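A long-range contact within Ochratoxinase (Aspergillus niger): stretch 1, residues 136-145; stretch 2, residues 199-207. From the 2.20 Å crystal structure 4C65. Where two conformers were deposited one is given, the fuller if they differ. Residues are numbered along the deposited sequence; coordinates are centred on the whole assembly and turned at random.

Stretch 1 136-145: VYSSGAALSQ
Stretch 2, residues 199-207: GAKVIKVMA

How do the two backbones run? Stretch 1 is strand at 136-138, breaks at Ser139 (phi/psi -84/-9) and Gly140 (67/-131, a positive phi that favours glycine), and resumes as strand at 142-144. Stretch 2 leaves a helix at Gly199 (101/17), passes through Ala200 (-58/134) and Lys201 (-106/2), and is extended by Ile203, continuing as strand through Met206. Strands 142-144 and 203-206 point the same way, 34° apart, with axes approaching to 4.6 Å. The CA register pairs Tyr137 with Lys201 (5.3 Å), Ser139 with Val202 (4.7 Å), Ala142 with Lys204 (5.0 Å), Leu143 with Val205 (4.7 Å) and Ser144 with Met206 (5.3 Å).

Which backbone hydrogen bonds fix this register? Leu143 brackets Val205 in a single parallel bridge: Leu143 N donates to Lys204 O at 2.8 Å, nearly straight at 174°, and Met206 N donates to Leu143 O at 2.9 Å. Earlier, Ser138 O accepts from Lys201 N at 2.8 Å and, weakly, from Val202 N at 3.4 Å, so one carbonyl gathers the turn entering the second strand. A CA-H...O contact from Ser139 CA to Val202 O, 3.0 Å long, adds to the join.

What do waters supply where the backbones do not bond directly? At the break in stretch 1, water 3 donates to Ser139 O (2.8 Å) and Ala141 O (2.7 Å) and accepts from Lys204 N (2.9 Å), filling the gap between the two bonded regions. Water 2 accepts from Ser138 N and donates to Gly199 O, each at 2.9 Å; water 4 likewise links Gln145 N to Met206 O, both at 2.9 Å. The loop is also braced internally, Gly140 N donating to Ser138 OG at 3.1 Å.

Which side chains meet, and by what chemistry? Lys201 (m, t, t, then -144°) lays its aliphatic chain obliquely by the ring of Tyr137 (chi1 m, chi2 83°), with Lys201 CD 3.7 Å from Tyr137 CD2. Ser139 (p) brings CB to 3.8 Å from both Val202 CG1 (Val202 is p) and Lys204 CB. Ala142 CB packs 3.8 Å from Lys204 CG (chi t, p, t, m) and 3.9 Å from Met206 CE (m, m, t), its small methyl meeting hydrocarbon portions of two long chains. Leu143 (m, t) makes looser apolar contacts, CD1 to Ile203 CG2 (Ile203 is m, m) and CB to Val205 CG1 (Val205 is m), both 4.3 Å.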

ATOM      1  N   VAL A 136     -24.660  20.503 -19.577  1.00 15.63           N
ATOM      2  CA  VAL A 136     -23.247  20.489 -19.256  1.00 15.68           C
ATOM      3  C   VAL A 136     -22.509  19.460 -20.114  1.00 15.35           C
ATOM      4  O   VAL A 136     -22.851  18.294 -20.130  1.00 15.24           O
ATOM      5  CB  VAL A 136     -23.016  20.185 -17.757  1.00 16.51           C
ATOM      6  CG1 VAL A 136     -21.519  20.116 -17.444  1.00 16.71           C
ATOM      7  CG2 VAL A 136     -23.684  21.251 -16.897  1.00 16.29           C
ATOM      8  N   TYR A 137     -21.520  19.922 -20.871  1.00 14.85           N
ATOM      9  CA  TYR A 137     -20.611  19.043 -21.563  1.00 14.32           C
ATOM     10  C   TYR A 137     -19.283  19.177 -20.847  1.00 14.08           C
ATOM     11  O   TYR A 137     -18.625  20.221 -20.927  1.00 14.09           O
ATOM     12  CB  TYR A 137     -20.474  19.433 -23.040  1.00 14.25           C
ATOM     13  CG  TYR A 137     -21.772  19.471 -23.751  1.00 14.18           C
ATOM     14  CD1 TYR A 137     -22.585  20.574 -23.675  1.00 14.35           C
ATOM     15  CD2 TYR A 137     -22.187  18.402 -24.514  1.00 14.45           C
ATOM     16  CE1 TYR A 137     -23.807  20.615 -24.337  1.00 14.71           C
ATOM     17  CE2 TYR A 137     -23.402  18.414 -25.168  1.00 14.83           C
ATOM     18  CZ  TYR A 137     -24.219  19.529 -25.080  1.00 14.97           C
ATOM     19  OH  TYR A 137     -25.418  19.547 -25.744  1.00 15.51           O
ATOM     20  N   SER A 138     -18.886  18.126 -20.139  1.00 13.67           N
ATOM     21  CA  SER A 138     -17.746  18.204 -19.267  1.00 13.59           C
ATOM     22  C   SER A 138     -16.597  17.345 -19.774  1.00 13.49           C
ATOM     23  O   SER A 138     -16.801  16.294 -20.360  1.00 12.97           O
ATOM     24  CB  SER A 138     -18.145  17.756 -17.852  1.00 13.89           C
ATOM     25  OG  SER A 138     -17.047  17.813 -16.954  1.00 13.76           O
ATOM     26  N   SER A 139     -15.384  17.826 -19.516  1.00 13.52           N
ATOM     27  CA  SER A 139     -14.167  17.095 -19.804  1.00 13.49           C
ATOM     28  C   SER A 139     -13.818  16.103 -18.678  1.00 13.39           C
ATOM     29  O   SER A 139     -12.910  15.272 -18.833  1.00 13.68           O
ATOM     30  CB  SER A 139     -13.029  18.089 -19.949  1.00 13.56           C
ATOM     31  OG  SER A 139     -12.914  18.821 -18.741  1.00 13.76           O
ATOM     32  N   GLY A 140     -14.535  16.184 -17.553  1.00 13.14           N
ATOM     33  CA  GLY A 140     -14.083  15.538 -16.332  1.00 13.19           C
ATOM     34  C   GLY A 140     -12.828  16.287 -15.915  1.00 13.29           C
ATOM     35  O   GLY A 140     -12.824  17.529 -15.904  1.00 13.74           O
ATOM     36  N   ALA A 141     -11.765  15.557 -15.606  1.00 13.08           N
ATOM     37  CA  ALA A 141     -10.499  16.180 -15.227  1.00 13.25           C
ATOM     38  C   ALA A 141      -9.748  16.711 -16.441  1.00 13.56           C
ATOM     39  O   ALA A 141      -9.793  16.110 -17.511  1.00 13.86           O
ATOM     40  CB  ALA A 141      -9.635  15.183 -14.521  1.00 13.32           C
ATOM     41  N   ALA A 142      -9.122  17.878 -16.295  1.00 13.81           N
ATOM     42  CA  ALA A 142      -8.143  18.342 -17.277  1.00 13.74           C
ATOM     43  C   ALA A 142      -6.962  17.396 -17.159  1.00 13.75           C
ATOM     44  O   ALA A 142      -6.571  17.043 -16.035  1.00 14.14           O
ATOM     45  CB  ALA A 142      -7.708  19.769 -16.977  1.00 13.82           C
ATOM     46  N   LEU A 143      -6.423  16.970 -18.298  1.00 13.31           N
ATOM     47  CA  LEU A 143      -5.261  16.117 -18.294  1.00 13.34           C
ATOM     48  C   LEU A 143      -3.971  16.936 -18.366  1.00 13.29           C
ATOM     49  O   LEU A 143      -3.840  17.828 -19.186  1.00 13.68           O
ATOM     50  CB  LEU A 143      -5.296  15.141 -19.457  1.00 13.36           C
ATOM     51  CG  LEU A 143      -6.527  14.280 -19.704  1.00 13.24           C
ATOM     52  CD1 LEU A 143      -6.168  13.149 -20.653  1.00 13.49           C
ATOM     53  CD2 LEU A 143      -7.101  13.705 -18.429  1.00 13.26           C
ATOM     54  N   SER A 144      -3.007  16.590 -17.518  1.00 13.31           N
ATOM     55  CA  SER A 144      -1.738  17.272 -17.445  1.00 13.46           C
ATOM     56  C   SER A 144      -0.611  16.296 -17.204  1.00 13.71           C
ATOM     57  O   SER A 144      -0.790  15.246 -16.597  1.00 13.83           O
ATOM     58  CB  SER A 144      -1.772  18.277 -16.316  1.00 13.55           C
ATOM     59  OG  SER A 144      -0.562  18.992 -16.203  1.00 14.18           O
ATOM     60  N   GLN A 145       0.563  16.625 -17.713  1.00 13.95           N
ATOM     61  CA  GLN A 145       1.770  15.914 -17.334  1.00 14.19           C
ATOM     62  C   GLN A 145       2.165  16.344 -15.921  1.00 14.18           C
ATOM     63  O   GLN A 145       1.755  17.398 -15.460  1.00 13.81           O
ATOM     64  CB  GLN A 145       2.909  16.211 -18.322  1.00 14.59           C
ATOM     65  CG  GLN A 145       3.227  17.690 -18.472  1.00 14.83           C
ATOM     66  CD  GLN A 145       4.580  17.918 -19.040  1.00 15.42           C
ATOM     67  OE1 GLN A 145       4.756  17.989 -20.256  1.00 15.85           O
ATOM     68  NE2 GLN A 145       5.566  18.036 -18.171  1.00 15.81           N
ATOM     69  N   GLY A 199     -18.523  10.135 -17.813  1.00 14.38           N
ATOM     70  CA  GLY A 199     -19.489  10.726 -18.740  1.00 14.56           C
ATOM     71  C   GLY A 199     -18.982  11.935 -19.504  1.00 14.45           C
ATOM     72  O   GLY A 199     -19.773  12.687 -20.078  1.00 14.80           O
ATOM     73  N   ALA A 200     -17.673  12.130 -19.530  1.00 14.23           N
ATOM     74  CA  ALA A 200     -17.126  13.284 -20.210  1.00 14.16           C
ATOM     75  C   ALA A 200     -17.545  13.301 -21.684  1.00 14.64           C
ATOM     76  O   ALA A 200     -17.521  12.286 -22.360  1.00 14.24           O
ATOM     77  CB  ALA A 200     -15.622  13.310 -20.084  1.00 14.18           C
ATOM     78  N   LYS A 201     -17.979  14.467 -22.138  1.00 15.35           N
ATOM     79  CA  LYS A 201     -18.386  14.662 -23.520  1.00 15.99           C
ATOM     80  C   LYS A 201     -17.341  15.468 -24.298  1.00 15.64           C
ATOM     81  O   LYS A 201     -17.523  15.754 -25.473  1.00 16.54           O
ATOM     82  CB  LYS A 201     -19.752  15.325 -23.564  1.00 16.75           C
ATOM     83  CG  LYS A 201     -20.865  14.306 -23.418  1.00 17.89           C
ATOM     84  CD  LYS A 201     -22.198  14.970 -23.180  1.00 18.84           C
ATOM     85  CE  LYS A 201     -23.273  13.934 -22.764  1.00 20.34           C
ATOM     86  NZ  LYS A 201     -24.607  14.267 -23.315  1.00 21.16           N
ATOM     87  N   VAL A 202     -16.254  15.815 -23.642  1.00 14.76           N
ATOM     88  CA  VAL A 202     -15.116  16.371 -24.313  1.00 14.58           C
ATOM     89  C   VAL A 202     -13.873  15.936 -23.546  1.00 13.99           C
ATOM     90  O   VAL A 202     -13.975  15.512 -22.391  1.00 13.42           O
ATOM     91  CB  VAL A 202     -15.238  17.905 -24.431  1.00 14.51           C
ATOM     92  CG1 VAL A 202     -15.146  18.589 -23.074  1.00 14.29           C
ATOM     93  CG2 VAL A 202     -14.167  18.460 -25.379  1.00 14.76           C
ATOM     94  N   ILE A 203     -12.701  16.028 -24.180  1.00 13.85           N
ATOM     95  CA  ILE A 203     -11.437  15.830 -23.459  1.00 13.81           C
ATOM     96  C   ILE A 203     -10.615  17.106 -23.473  1.00 13.92           C
ATOM     97  O   ILE A 203     -10.475  17.761 -24.505  1.00 14.13           O
ATOM     98  CB  ILE A 203     -10.620  14.638 -24.019  1.00 13.71           C
ATOM     99  CG1 ILE A 203     -11.403  13.337 -23.901  1.00 13.54           C
ATOM    100  CG2 ILE A 203      -9.287  14.479 -23.264  1.00 13.69           C
ATOM    101  CD1 ILE A 203     -11.728  12.919 -22.478  1.00 13.33           C
ATOM    102  N   LYS A 204     -10.051  17.451 -22.322  1.00 14.16           N
ATOM    103  CA  LYS A 204      -9.196  18.646 -22.193  0.50 14.48           C
ATOM    104  C   LYS A 204      -7.776  18.269 -21.807  1.00 14.73           C
ATOM    105  O   LYS A 204      -7.569  17.565 -20.829  1.00 14.78           O
ATOM    106  CB  LYS A 204      -9.800  19.599 -21.147  0.50 14.38           C
ATOM    107  CG  LYS A 204      -8.866  20.609 -20.511  0.50 14.54           C
ATOM    108  CD  LYS A 204      -8.732  21.907 -21.266  0.50 14.68           C
ATOM    109  CE  LYS A 204      -8.017  22.801 -20.202  0.50 14.76           C
ATOM    110  NZ  LYS A 204      -8.650  23.112 -18.841  0.50 14.56           N
ATOM    111  N   VAL A 205      -6.794  18.812 -22.541  1.00 15.45           N
ATOM    112  CA  VAL A 205      -5.366  18.647 -22.204  1.00 15.77           C
ATOM    113  C   VAL A 205      -4.695  19.991 -21.954  1.00 15.99           C
ATOM    114  O   VAL A 205      -5.132  21.018 -22.476  1.00 15.69           O
ATOM    115  CB  VAL A 205      -4.547  17.961 -23.308  1.00 16.26           C
ATOM    116  CG1 VAL A 205      -5.073  16.577 -23.537  1.00 16.40           C
ATOM    117  CG2 VAL A 205      -4.578  18.736 -24.613  1.00 16.70           C
ATOM    118  N   MET A 206      -3.642  19.960 -21.129  1.00 15.87           N
ATOM    119  CA  MET A 206      -2.758  21.089 -20.955  1.00 15.79           C
ATOM    120  C   MET A 206      -1.625  20.831 -21.939  1.00 15.53           C
ATOM    121  O   MET A 206      -0.866  19.887 -21.796  1.00 15.10           O
ATOM    122  CB  MET A 206      -2.254  21.153 -19.526  1.00 16.01           C
ATOM    123  CG  MET A 206      -3.353  21.226 -18.470  1.00 16.07           C
ATOM    124  SD  MET A 206      -4.490  22.614 -18.677  1.00 16.57           S
ATOM    125  CE  MET A 206      -5.193  22.710 -17.014  1.00 16.54           C
ATOM    126  N   ALA A 207      -1.549  21.673 -22.956  1.00 15.33           N
ATOM    127  CA  ALA A 207      -0.591  21.511 -24.016  1.00 15.38           C
ATOM    128  C   ALA A 207       0.446  22.610 -23.985  1.00 15.70           C
ATOM    129  O   ALA A 207       1.286  22.703 -24.882  1.00 15.97           O
ATOM    130  CB  ALA A 207      -1.302  21.476 -25.345  1.00 15.43           C
TER
HETATM  131  O   HOH W   1     -24.935  17.395 -22.176  1.00 20.13           O
HETATM  132  O   HOH W   2     -20.345  15.578 -20.127  1.00 18.40           O
HETATM  133  O   HOH W   3     -10.432  15.614 -20.109  1.00 10.16           O
HETATM  134  O   HOH W   4       0.342  18.958 -19.382  1.00  4.66           O